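Local coordinates for LPG0439 HIT-related domain-containing protein (Legionella pneumophila subsp. pneumophila, PDB 5L0L), which is of unknown function but carries a HIT-related domain, the part present here, and is probably a membrane protein, at residues G23-V28 with S38-P43; T44-Y49 with P146-E151; E91-I96 with A184-K189; E140-V145 with K180-M185. One frame throughout, in Å; residues are numbered along the deposited sequence.

Interaction 1 of 4, residues G23-V28 with S38-P43; sequences GTSIAV and SVILNP
Thr24 and Leu41 pair at the open end of an antiparallel beta hairpin, away from its turn; the pairing is interrupted by a classic beta bulge, a good illustration of how one extra residue can be absorbed without opening a sheet. The axes of strands 25-28 and 38-41 run at 170° to each other, 4.5 Å apart at their closest. At the bulge, Ile26 and Ala27 both face Val39, whose carbonyl oxygen takes two donors lying in its plane: Ile26 N at 2.9 Å and Ala27 N at 3.2 Å from Val39 O. Val39 N returns a bond to Ala27 O, so Ala27 and Val39 form the hydrogen-bonded pair. Ser25 with Ile40 and Val28 with Ser38 are non-hydrogen-bonded pairs on either side of it.

Ile26 CD1 lies 4.0 Å from both Val39 CG1 and Leu41 CG, and Phe186 and Leu179 of helix 176-194 continue this apolar layer. On the opposite face of the sheet, which Ser25 and Ile40 share, CG2 of Ile40 packs on Ser25 CB.

Just before the strand begins, Thr24 pairs twice with Leu41. Its carbonyl oxygen receives Leu41 N at 2.9 Å from Thr24 O. With chi1 at 69°, OG1 sits between its own backbone N and carbonyl carbon and donates to the partner's carbonyl, in the plane of that group, with Thr24 OG1 2.7 Å from Leu41 O.

Interaction 2 of 4, residues T44-Y49 with P146-E151; sequences TDCRGY and PLRGPE
Tyr49 and Leu147 meet ring to methyl, in a compact case of two irregular loops joined by side chains and one backbone bond. Leu147 CG lies anti to the backbone N (chi1 -177°), and CD1 stands over the centre of the Tyr49 ring, 3.8 Å from its centroid, in a CH-pi contact. The two side chains cross at about a right angle. The Tyr49 hydroxyl is hydrogen-bonded outside the two segments, to Val145 O and Ile142 N. Close by, Gly48 N donates to Leu147 O at 2.8 Å.

Arg148 stays extended from CG to NE and passes beside Cys46, with NH1 3.6 Å from SG and CD also touching the sulfur. Pro146 CG lies over one face of its guanidinium, while a water in the plane at its edge accepts from Arg148 NH1 at 2.8 Å and lies near the carbonyl oxygens of Cys46 and Pro146. NH2 of Arg148 has its own salt bridge to Glu178.

Arg47 brings CG to within 4.0 Å of Arg148 CB, then bends at chi3 (-58°) and grips Asp45 side-on, NE to OD1 and NH2 to OD2; NH2 also reaches the carbonyl of Asp157. Asp45 OD1 additionally accepts from Arg47 N, met from above the carboxylate plane, which makes Asp45-Arg47 an Asx turn.

Interaction 3 of 4, residues E91-I96 with A184-K189; sequences EKLGLI and AMFKLK
Lys92 and Lys189 form the closest backbone approach, their CA atoms 7.4 Å apart, near the end of helix 73-92, where the chain turns through Gly94 at positive phi in a Schellman motif. Leu93, Lys92 and Lys189 carry the contact. Leu93 CG is anti to its carbonyl carbon (chi1 -66°), and with chi2 at 165° the two methyls go to different partners: Leu93 CD1 lies 4.0 Å from Phe186 CE1, and Leu93 CD2 meets CG of the selenomethionine Met185 at 4.1 Å. The leucine and phenylalanine side chains cross at about a right angle.

Lys92 crosses Lys189 obliquely. Bent at chi3, it lays CE 4.0 Å from Lys189 CD and donates from NZ to Lys189 O at 2.7 Å; two conformers of this lysine were modelled and the bond is described for one, so it is less certain. The two ammonium groups stay apart, NZ to NZ 5.4 Å, and Glu192 lies at long, weak ion-pair distance from both, which may ease their repulsion.

The contact thus joins the end of helix 73-92 to the middle of helix 176-194, with Phe186 reaching inward to Ile26 of strand 25-31 and to Tyr90, which its ring meets edge-to-face.

Interaction 4 of 4, residues E140-V145 with K180-M185; sequences EYIAGV and KACLAM
Ile142 reaches from its loop onto helix 176-194 and meets three of its residues; with Val145 it gives an example of two branched side chains seating a turn on a helix. CG1 is anti to the carbonyl carbon (chi1 -65°), and chi2 at 171° extends the chain so that CD1 arrives beside Cys182, 3.8 Å from SG; this sulfur contact is described for one of two modelled conformers of the cysteine. The other branch, CG2, rests 4.0 Å from the carbonyl oxygen of Ala181. Between these two ends the isoleucine runs past Met185 in the opposite direction, with CG1 4.0 Å from Met185 CG, and both CD1 and CG2 approach the CB of that selenomethionine. Its contacts span the turn from Ala181 to Met185.

Val145 supplies the second point of contact. Its CG2, anti to the carbonyl carbon, lies 4.1 Å from Ala181 CB. Cys182 itself is buried between the loop and the fold: on its other neighbours it touches Trp174 and Leu41. Attachment across the two segments is by apolar packing, while the backbone N of Ile142 is bound by the hydroxyl of Tyr49.

Local bonds brace the loop. Val145 N donates to Ile142 O at 2.9 Å, and Glu140 OE1 weakly accepts from Gly144 N. Ala143 and Gly144 occupy the corner, and Gly144, at the third position (i+2), has positive phi, which is the signature of a type II beta turn.

All four contacts belong to the HIT-related part of the chain. Interaction 1, in the hairpin of the six-stranded antiparallel sheet, closes along the chain before the other three open; the segments of interaction 2 alternate with those of interactions 3 and 4, which end on overlapping parts of helix 176-194 and lie 9 Å apart between centres. That helix ties the set together: Phe186 touches Ile26 of interaction 1, Tyr49 of interaction 2 and Ile142 of interaction 4. Interaction 2 joins interaction 4, about 12 Å away between centres, through the hydroxyl of Tyr49. Residues distant in sequence thus bring the sheet, two helices and two loops into one continuous block.

Interaction 1 of 4, residues G23-V28 with S38-P43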
loop_
_atom_site.group_PDB
_atom_site.type_symbol
_atom_site.label_atom_id
_atom_site.label_comp_id
_atom_site.label_asym_id
_atom_site.label_seq_id
_atom_site.Cartn_x
_atom_site.Cartn_y
_atom_site.Cartn_z
ATOM N N GLY A 23 6.070 4.719 23.190
ATOM C CA GLY A 23 7.012 3.656 23.536
ATOM C C GLY A 23 7.007 2.522 22.543
ATOM O O GLY A 23 7.204 1.353 22.921
ATOM N N THR A 24 6.737 2.829 21.269
ATOM C CA THR A 24 6.616 1.767 20.265
ATOM C C THR A 24 7.567 1.917 19.074
ATOM O O THR A 24 7.432 1.207 18.091
ATOM C CB THR A 24 5.170 1.629 19.739
ATOM O OG1 THR A 24 4.800 2.762 18.956
ATOM C CG2 THR A 24 4.198 1.479 20.887
ATOM N N SER A 25 8.565 2.785 19.196
ATOM C CA SER A 25 9.450 3.019 18.067
ATOM C C SER A 25 10.437 1.853 17.822
ATOM O O SER A 25 11.127 1.387 18.751
ATOM C CB SER A 25 10.180 4.362 18.245
ATOM O OG SER A 25 11.008 4.588 17.120
ATOM N N ILE A 26 10.512 1.426 16.568
ATOM C CA ILE A 26 11.445 0.423 16.101
ATOM C C ILE A 26 12.713 1.092 15.557
ATOM O O ILE A 26 13.820 0.698 15.931
ATOM C CB ILE A 26 10.824 -0.476 15.020
ATOM C CG1 ILE A 26 9.624 -1.244 15.608
ATOM C CG2 ILE A 26 11.863 -1.418 14.388
ATOM C CD1 ILE A 26 8.656 -1.790 14.563
ATOM N N ALA A 27 12.548 2.059 14.663
ATOM C CA ALA A 27 13.719 2.652 13.958
ATOM C C ALA A 27 13.400 3.956 13.287
ATOM O O ALA A 27 12.236 4.275 13.040
ATOM C CB ALA A 27 14.290 1.675 12.920
ATOM N N VAL A 28 14.468 4.703 12.965
ATOM C CA VAL A 28 14.402 5.785 12.015
ATOM C C VAL A 28 15.247 5.388 10.800
ATOM O O VAL A 28 16.354 4.847 10.933
ATOM C CB VAL A 28 14.860 7.129 12.630
ATOM C CG1 VAL A 28 14.972 8.216 11.580
ATOM C CG2 VAL A 28 13.886 7.577 13.726
ATOM N N SER A 38 10.033 7.365 10.226
ATOM C CA SER A 38 9.937 6.552 11.430
ATOM C C SER A 38 9.156 5.275 11.159
ATOM O O SER A 38 8.250 5.266 10.332
ATOM C CB SER A 38 9.261 7.301 12.579
ATOM O OG SER A 38 7.932 7.601 12.294
ATOM N N VAL A 39 9.569 4.201 11.800
ATOM C CA VAL A 39 8.879 2.936 11.799
ATOM C C VAL A 39 8.539 2.616 13.249
ATOM O O VAL A 39 9.443 2.470 14.083
ATOM C CB VAL A 39 9.744 1.823 11.188
ATOM C CG1 VAL A 39 9.016 0.496 11.271
ATOM C CG2 VAL A 39 10.160 2.196 9.742
ATOM N N ILE A 40 7.244 2.510 13.574
ATOM C CA ILE A 40 6.808 2.219 14.942
ATOM C C ILE A 40 5.746 1.124 14.926
ATOM O O ILE A 40 5.024 0.966 13.932
ATOM C CB ILE A 40 6.269 3.494 15.687
ATOM C CG1 ILE A 40 4.873 3.885 15.200
ATOM C CG2 ILE A 40 7.227 4.681 15.518
ATOM C CD1 ILE A 40 4.260 5.036 15.969
ATOM N N LEU A 41 5.632 0.359 16.008
ATOM C CA LEU A 41 4.453 -0.496 16.160
ATOM C C LEU A 41 3.246 0.411 16.443
ATOM O O LEU A 41 3.365 1.434 17.140
ATOM C CB LEU A 41 4.614 -1.545 17.262
ATOM C CG LEU A 41 5.513 -2.713 16.923
ATOM C CD1 LEU A 41 5.850 -3.455 18.212
ATOM C CD2 LEU A 41 4.852 -3.671 15.927
ATOM N N ASN A 42 2.109 0.053 15.873
ATOM C CA ASN A 42 0.893 0.831 16.072
ATOM C C ASN A 42 0.505 0.815 17.557
ATOM O O ASN A 42 0.256 -0.265 18.097
ATOM C CB ASN A 42 -0.232 0.283 15.201
ATOM C CG ASN A 42 -1.439 1.193 15.191
ATOM O OD1 ASN A 42 -1.962 1.551 16.257
ATOM N ND2 ASN A 42 -1.903 1.564 14.011
ATOM N N PRO A 43 0.460 1.987 18.220
ATOM C CA PRO A 43 0.220 1.968 19.669
ATOM C C PRO A 43 -1.182 1.557 20.079
ATOM O O PRO A 43 -1.356 1.175 21.235
ATOM C CB PRO A 43 0.457 3.420 20.124
ATOM C CG PRO A 43 0.669 4.219 18.902
ATOM C CD PRO A 43 0.822 3.331 17.711
#

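Interaction 2 of 4, residues T44-Y49 with P146-E151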
loop_
_atom_site.group_PDB
_atom_site.type_symbol
_atom_site.label_atom_id
_atom_site.label_comp_id
_atom_site.label_asym_id
_atom_site.label_seq_id
_atom_site.Cartn_x
_atom_site.Cartn_y
_atom_site.Cartn_z
ATOM N N THR A 44 -2.139 1.612 19.160
ATOM C CA THR A 44 -3.541 1.310 19.499
ATOM C C THR A 44 -4.108 0.012 18.949
ATOM O O THR A 44 -5.229 -0.331 19.299
ATOM C CB THR A 44 -4.461 2.471 19.085
ATOM O OG1 THR A 44 -4.444 2.642 17.666
ATOM C CG2 THR A 44 -4.018 3.735 19.746
ATOM N N ASP A 45 -3.344 -0.726 18.144
ATOM C CA ASP A 45 -3.832 -1.947 17.555
ATOM C C ASP A 45 -2.659 -2.903 17.324
ATOM O O ASP A 45 -1.815 -2.654 16.470
ATOM C CB ASP A 45 -4.539 -1.634 16.227
ATOM C CG ASP A 45 -5.294 -2.836 15.663
ATOM O OD1 ASP A 45 -5.481 -3.864 16.369
ATOM O OD2 ASP A 45 -5.724 -2.735 14.493
ATOM N N CYS A 46 -2.649 -4.005 18.085
ATOM C CA CYS A 46 -1.606 -5.020 17.991
ATOM C C CYS A 46 -1.882 -6.085 16.971
ATOM O O CYS A 46 -0.989 -6.885 16.669
ATOM C CB CYS A 46 -1.374 -5.697 19.355
ATOM S SG CYS A 46 -2.732 -6.679 20.002
ATOM N N ARG A 47 -3.096 -6.113 16.403
ATOM C CA ARG A 47 -3.430 -7.164 15.437
ATOM C C ARG A 47 -2.475 -7.142 14.235
ATOM O O ARG A 47 -2.152 -6.067 13.694
ATOM C CB ARG A 47 -4.849 -7.026 14.917
ATOM C CG ARG A 47 -5.916 -7.129 16.011
ATOM C CD ARG A 47 -7.300 -6.896 15.461
ATOM N NE ARG A 47 -7.362 -5.582 14.825
ATOM C CZ ARG A 47 -8.058 -5.276 13.732
ATOM N NH1 ARG A 47 -8.844 -6.160 13.134
ATOM N NH2 ARG A 47 -7.988 -4.058 13.256
ATOM N N GLY A 48 -2.048 -8.329 13.822
ATOM C CA GLY A 48 -1.147 -8.490 12.696
ATOM C C GLY A 48 0.247 -7.878 12.893
ATOM O O GLY A 48 0.974 -7.696 11.920
ATOM N N TYR A 49 0.608 -7.588 14.136
ATOM C CA TYR A 49 1.817 -6.832 14.462
ATOM C C TYR A 49 1.904 -5.550 13.618
ATOM O O TYR A 49 2.943 -5.256 13.046
ATOM C CB TYR A 49 3.084 -7.708 14.278
ATOM C CG TYR A 49 3.082 -9.100 14.887
ATOM C CD1 TYR A 49 2.362 -9.407 16.053
ATOM C CD2 TYR A 49 3.809 -10.114 14.305
ATOM C CE1 TYR A 49 2.383 -10.684 16.588
ATOM C CE2 TYR A 49 3.883 -11.383 14.862
ATOM C CZ TYR A 49 3.167 -11.676 15.990
ATOM O OH TYR A 49 3.187 -12.928 16.505
ATOM N N PRO A 146 0.304 -13.708 20.115
ATOM C CA PRO A 146 -0.493 -14.237 19.002
ATOM C C PRO A 146 -0.604 -13.161 17.918
ATOM O O PRO A 146 -0.685 -11.975 18.238
ATOM C CB PRO A 146 -1.885 -14.481 19.614
ATOM C CG PRO A 146 -1.710 -14.318 21.064
ATOM C CD PRO A 146 -0.460 -13.598 21.365
ATOM N N LEU A 147 -0.589 -13.589 16.676
ATOM C CA LEU A 147 -0.693 -12.665 15.567
ATOM C C LEU A 147 -1.972 -11.829 15.627
ATOM O O LEU A 147 -1.924 -10.611 15.483
ATOM C CB LEU A 147 -0.626 -13.435 14.240
ATOM C CG LEU A 147 -0.665 -12.550 12.968
ATOM C CD1 LEU A 147 0.607 -11.715 12.867
ATOM C CD2 LEU A 147 -0.869 -13.422 11.724
ATOM N N ARG A 148 -3.099 -12.505 15.871
ATOM C CA ARG A 148 -4.426 -11.909 15.847
ATOM C C ARG A 148 -4.784 -11.407 14.447
ATOM O O ARG A 148 -4.045 -11.637 13.479
ATOM C CB ARG A 148 -4.564 -10.799 16.912
ATOM C CG ARG A 148 -4.243 -11.291 18.321
ATOM C CD ARG A 148 -4.005 -10.071 19.184
ATOM N NE ARG A 148 -3.848 -10.421 20.564
ATOM C CZ ARG A 148 -2.720 -10.390 21.275
ATOM N NH1 ARG A 148 -1.545 -10.027 20.779
ATOM N NH2 ARG A 148 -2.797 -10.783 22.532
ATOM N N GLY A 149 -5.932 -10.755 14.309
ATOM C CA GLY A 149 -6.436 -10.368 12.998
ATOM C C GLY A 149 -7.297 -11.492 12.426
ATOM O O GLY A 149 -7.378 -12.585 13.002
ATOM N N PRO A 150 -8.025 -11.215 11.336
ATOM C CA PRO A 150 -8.894 -12.219 10.741
ATOM C C PRO A 150 -8.114 -13.303 10.023
ATOM O O PRO A 150 -6.966 -13.091 9.584
ATOM C CB PRO A 150 -9.805 -11.405 9.796
ATOM C CG PRO A 150 -9.144 -10.109 9.612
ATOM C CD PRO A 150 -8.139 -9.903 10.694
ATOM N N GLU A 151 -8.741 -14.465 9.861
ATOM C CA GLU A 151 -8.100 -15.542 9.101
ATOM C C GLU A 151 -7.777 -15.128 7.655
ATOM O O GLU A 151 -8.540 -14.375 7.081
ATOM C CB GLU A 151 -9.003 -16.776 9.049
ATOM C CG GLU A 151 -9.019 -17.507 10.357
ATOM C CD GLU A 151 -10.044 -18.622 10.393
ATOM O OE1 GLU A 151 -10.688 -18.900 9.375
ATOM O OE2 GLU A 151 -10.156 -19.210 11.474
HETATM O O HOH W 1 -0.762 -9.222 18.166
#

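Interaction 3 of 4, residues E91-I96 with A184-K189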
loop_
_atom_site.group_PDB
_atom_site.type_symbol
_atom_site.label_atom_id
_atom_site.label_comp_id
_atom_site.label_asym_id
_atom_site.label_seq_id
_atom_site.Cartn_x
_atom_site.Cartn_y
_atom_site.Cartn_z
ATOM N N GLU A 91 8.308 -11.094 6.140
ATOM C CA GLU A 91 8.687 -12.323 5.423
ATOM C C GLU A 91 9.543 -13.231 6.321
ATOM O O GLU A 91 9.273 -14.430 6.413
ATOM C CB GLU A 91 9.450 -11.983 4.122
ATOM C CG GLU A 91 9.683 -13.161 3.187
ATOM C CD GLU A 91 8.469 -13.519 2.328
ATOM O OE1 GLU A 91 8.357 -14.739 2.004
ATOM O OE2 GLU A 91 7.660 -12.603 1.934
ATOM N N LYS A 92 10.536 -12.665 7.000
ATOM C CA LYS A 92 11.409 -13.440 7.903
ATOM C C LYS A 92 10.723 -13.979 9.161
ATOM O O LYS A 92 11.268 -14.833 9.856
ATOM C CB LYS A 92 12.555 -12.573 8.373
ATOM C CG LYS A 92 13.642 -12.367 7.360
ATOM C CD LYS A 92 14.514 -11.245 7.852
ATOM C CE LYS A 92 15.435 -11.711 8.959
ATOM N NZ LYS A 92 16.274 -10.595 9.383
ATOM N N LEU A 93 9.590 -13.395 9.508
ATOM C CA LEU A 93 8.701 -13.920 10.552
ATOM C C LEU A 93 7.742 -15.009 10.075
ATOM O O LEU A 93 7.090 -15.642 10.901
ATOM C CB LEU A 93 7.916 -12.788 11.216
ATOM C CG LEU A 93 8.728 -11.796 12.024
ATOM C CD1 LEU A 93 7.906 -10.560 12.317
ATOM C CD2 LEU A 93 9.245 -12.460 13.321
ATOM N N GLY A 94 7.692 -15.268 8.768
ATOM C CA GLY A 94 6.840 -16.288 8.196
ATOM C C GLY A 94 5.444 -15.815 7.873
ATOM O O GLY A 94 4.522 -16.648 7.714
ATOM N N LEU A 95 5.276 -14.495 7.746
ATOM C CA LEU A 95 3.950 -13.900 7.526
ATOM C C LEU A 95 3.738 -13.458 6.091
ATOM O O LEU A 95 4.699 -13.091 5.388
ATOM C CB LEU A 95 3.797 -12.691 8.439
ATOM C CG LEU A 95 3.912 -13.044 9.935
ATOM C CD1 LEU A 95 4.076 -11.807 10.786
ATOM C CD2 LEU A 95 2.691 -13.841 10.350
ATOM N N ILE A 96 2.472 -13.428 5.679
ATOM C CA ILE A 96 2.080 -12.788 4.418
ATOM C C ILE A 96 2.087 -11.284 4.702
ATOM O O ILE A 96 1.517 -10.857 5.694
ATOM C CB ILE A 96 0.651 -13.192 4.033
ATOM C CG1 ILE A 96 0.606 -14.653 3.637
ATOM C CG2 ILE A 96 0.107 -12.271 2.925
ATOM C CD1 ILE A 96 -0.819 -15.198 3.612
ATOM N N ALA A 184 11.170 -5.866 20.486
ATOM C CA ALA A 184 12.521 -6.439 20.499
ATOM C C ALA A 184 12.754 -7.313 19.267
ATOM O O ALA A 184 13.836 -7.248 18.663
ATOM C CB ALA A 184 12.735 -7.236 21.793
HETATM N N MSE A 185 11.765 -8.123 18.870
HETATM C CA MSE A 185 11.955 -9.008 17.716
HETATM C C MSE A 185 11.964 -8.248 16.413
HETATM O O MSE A 185 12.740 -8.585 15.518
HETATM C CB MSE A 185 10.933 -10.141 17.716
HETATM C CG MSE A 185 11.233 -11.240 16.715
HETATM SE SE MSE A 185 12.981 -12.105 17.015
HETATM C CE MSE A 185 12.565 -13.266 18.438
ATOM N N PHE A 186 11.101 -7.228 16.274
ATOM C CA PHE A 186 11.148 -6.389 15.064
ATOM C C PHE A 186 12.520 -5.723 14.922
ATOM O O PHE A 186 13.099 -5.728 13.833
ATOM C CB PHE A 186 10.035 -5.357 15.027
ATOM C CG PHE A 186 8.795 -5.837 14.306
ATOM C CD1 PHE A 186 7.981 -6.795 14.876
ATOM C CD2 PHE A 186 8.453 -5.342 13.055
ATOM C CE1 PHE A 186 6.842 -7.263 14.222
ATOM C CE2 PHE A 186 7.300 -5.794 12.398
ATOM C CZ PHE A 186 6.494 -6.750 12.987
ATOM N N LYS A 187 13.041 -5.187 16.027
ATOM C CA LYS A 187 14.376 -4.557 15.993
ATOM C C LYS A 187 15.471 -5.545 15.578
ATOM O O LYS A 187 16.288 -5.245 14.720
ATOM C CB LYS A 187 14.726 -3.938 17.342
ATOM C CG LYS A 187 13.937 -2.701 17.676
ATOM C CD LYS A 187 14.235 -2.226 19.071
ATOM C CE LYS A 187 13.362 -1.046 19.479
ATOM N NZ LYS A 187 13.620 -0.625 20.882
ATOM N N LEU A 188 15.455 -6.729 16.168
ATOM C CA LEU A 188 16.438 -7.743 15.854
ATOM C C LEU A 188 16.355 -8.204 14.404
ATOM O O LEU A 188 17.384 -8.285 13.719
ATOM C CB LEU A 188 16.353 -8.926 16.816
ATOM C CG LEU A 188 17.382 -10.037 16.561
ATOM C CD1 LEU A 188 18.797 -9.503 16.649
ATOM C CD2 LEU A 188 17.173 -11.181 17.547
ATOM N N LYS A 189 15.143 -8.501 13.922
ATOM C CA LYS A 189 15.004 -8.976 12.555
ATOM C C LYS A 189 15.431 -7.880 11.563
ATOM O O LYS A 189 16.062 -8.173 10.561
ATOM C CB LYS A 189 13.579 -9.468 12.259
ATOM C CG LYS A 189 13.171 -10.737 13.004
ATOM C CD LYS A 189 14.089 -11.892 12.745
ATOM C CE LYS A 189 13.620 -13.228 13.322
ATOM N NZ LYS A 189 14.821 -14.119 13.241
#

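Interaction 4 of 4, residues E140-V145 with K180-M185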
loop_
_atom_site.group_PDB
_atom_site.type_symbol
_atom_site.label_atom_id
_atom_site.label_comp_id
_atom_site.label_asym_id
_atom_site.label_seq_id
_atom_site.Cartn_x
_atom_site.Cartn_y
_atom_site.Cartn_z
ATOM N N GLU A 140 1.657 -17.850 17.739
ATOM C CA GLU A 140 2.605 -16.857 18.280
ATOM C C GLU A 140 3.869 -16.859 17.436
ATOM O O GLU A 140 4.873 -17.483 17.799
ATOM C CB GLU A 140 2.848 -17.115 19.783
ATOM C CG GLU A 140 1.503 -17.049 20.553
ATOM C CD GLU A 140 1.654 -17.006 22.076
ATOM O OE1 GLU A 140 2.692 -17.445 22.600
ATOM O OE2 GLU A 140 0.696 -16.532 22.742
ATOM N N TYR A 141 3.813 -16.141 16.317
ATOM C CA TYR A 141 4.950 -16.024 15.396
ATOM C C TYR A 141 6.142 -15.376 16.118
ATOM O O TYR A 141 7.315 -15.703 15.838
ATOM C CB TYR A 141 4.576 -15.263 14.117
ATOM C CG TYR A 141 3.621 -15.998 13.217
ATOM C CD1 TYR A 141 2.244 -15.873 13.368
ATOM C CD2 TYR A 141 4.089 -16.811 12.187
ATOM C CE1 TYR A 141 1.362 -16.546 12.526
ATOM C CE2 TYR A 141 3.206 -17.508 11.354
ATOM C CZ TYR A 141 1.849 -17.376 11.525
ATOM O OH TYR A 141 0.997 -18.063 10.691
ATOM N N ILE A 142 5.841 -14.480 17.047
ATOM C CA ILE A 142 6.793 -13.993 18.044
ATOM C C ILE A 142 6.331 -14.596 19.367
ATOM O O ILE A 142 5.154 -14.471 19.714
ATOM C CB ILE A 142 6.771 -12.473 18.077
ATOM C CG1 ILE A 142 7.280 -11.923 16.734
ATOM C CG2 ILE A 142 7.575 -11.949 19.232
ATOM C CD1 ILE A 142 7.093 -10.431 16.561
ATOM N N ALA A 143 7.233 -15.308 20.065
ATOM C CA ALA A 143 6.858 -16.032 21.285
ATOM C C ALA A 143 6.128 -15.144 22.293
ATOM O O ALA A 143 6.572 -14.037 22.627
ATOM C CB ALA A 143 8.070 -16.728 21.931
ATOM N N GLY A 144 4.957 -15.613 22.717
ATOM C CA GLY A 144 4.112 -14.921 23.703
ATOM C C GLY A 144 3.143 -13.931 23.060
ATOM O O GLY A 144 2.343 -13.301 23.764
ATOM N N VAL A 145 3.183 -13.777 21.730
ATOM C CA VAL A 145 2.352 -12.742 21.086
ATOM C C VAL A 145 1.584 -13.378 19.913
ATOM O O VAL A 145 2.128 -13.538 18.829
ATOM C CB VAL A 145 3.192 -11.554 20.575
ATOM C CG1 VAL A 145 2.267 -10.399 20.178
ATOM C CG2 VAL A 145 4.263 -11.096 21.572
ATOM N N LYS A 180 6.562 -5.193 24.407
ATOM C CA LYS A 180 8.023 -5.246 24.572
ATOM C C LYS A 180 8.653 -6.404 23.770
ATOM O O LYS A 180 9.684 -6.220 23.131
ATOM C CB LYS A 180 8.393 -5.342 26.048
ATOM C CG LYS A 180 8.165 -4.055 26.801
ATOM C CD LYS A 180 8.752 -4.221 28.225
ATOM C CE LYS A 180 7.871 -3.820 29.375
ATOM N NZ LYS A 180 8.266 -2.511 29.973
ATOM N N ALA A 181 8.034 -7.581 23.805
ATOM C CA ALA A 181 8.538 -8.752 23.069
ATOM C C ALA A 181 8.507 -8.504 21.545
ATOM O O ALA A 181 9.438 -8.821 20.840
ATOM C CB ALA A 181 7.715 -9.986 23.413
ATOM N N CYS A 182 7.383 -7.999 21.067
ATOM C CA CYS A 182 7.188 -7.763 19.625
ATOM C C CYS A 182 8.218 -6.761 19.103
ATOM O O CYS A 182 8.876 -6.953 18.079
ATOM C CB CYS A 182 5.805 -7.236 19.377
ATOM S SG CYS A 182 5.321 -7.278 17.647
ATOM N N LEU A 183 8.370 -5.672 19.866
ATOM C CA LEU A 183 9.337 -4.589 19.574
ATOM C C LEU A 183 10.751 -5.121 19.469
ATOM O O LEU A 183 11.444 -4.892 18.477
ATOM C CB LEU A 183 9.312 -3.531 20.679
ATOM C CG LEU A 183 8.262 -2.428 20.714
ATOM C CD1 LEU A 183 8.343 -1.620 21.994
ATOM C CD2 LEU A 183 8.414 -1.474 19.541
ATOM N N ALA A 184 11.170 -5.866 20.486
ATOM C CA ALA A 184 12.521 -6.439 20.499
ATOM C C ALA A 184 12.754 -7.313 19.267
ATOM O O ALA A 184 13.836 -7.248 18.663
ATOM C CB ALA A 184 12.735 -7.236 21.793
HETATM N N MSE A 185 11.765 -8.123 18.870
HETATM C CA MSE A 185 11.955 -9.008 17.716
HETATM C C MSE A 185 11.964 -8.248 16.413
HETATM O O MSE A 185 12.740 -8.585 15.518
HETATM C CB MSE A 185 10.933 -10.141 17.716
HETATM C CG MSE A 185 11.233 -11.240 16.715
HETATM SE SE MSE A 185 12.981 -12.105 17.015
HETATM C CE MSE A 185 12.565 -13.266 18.438
#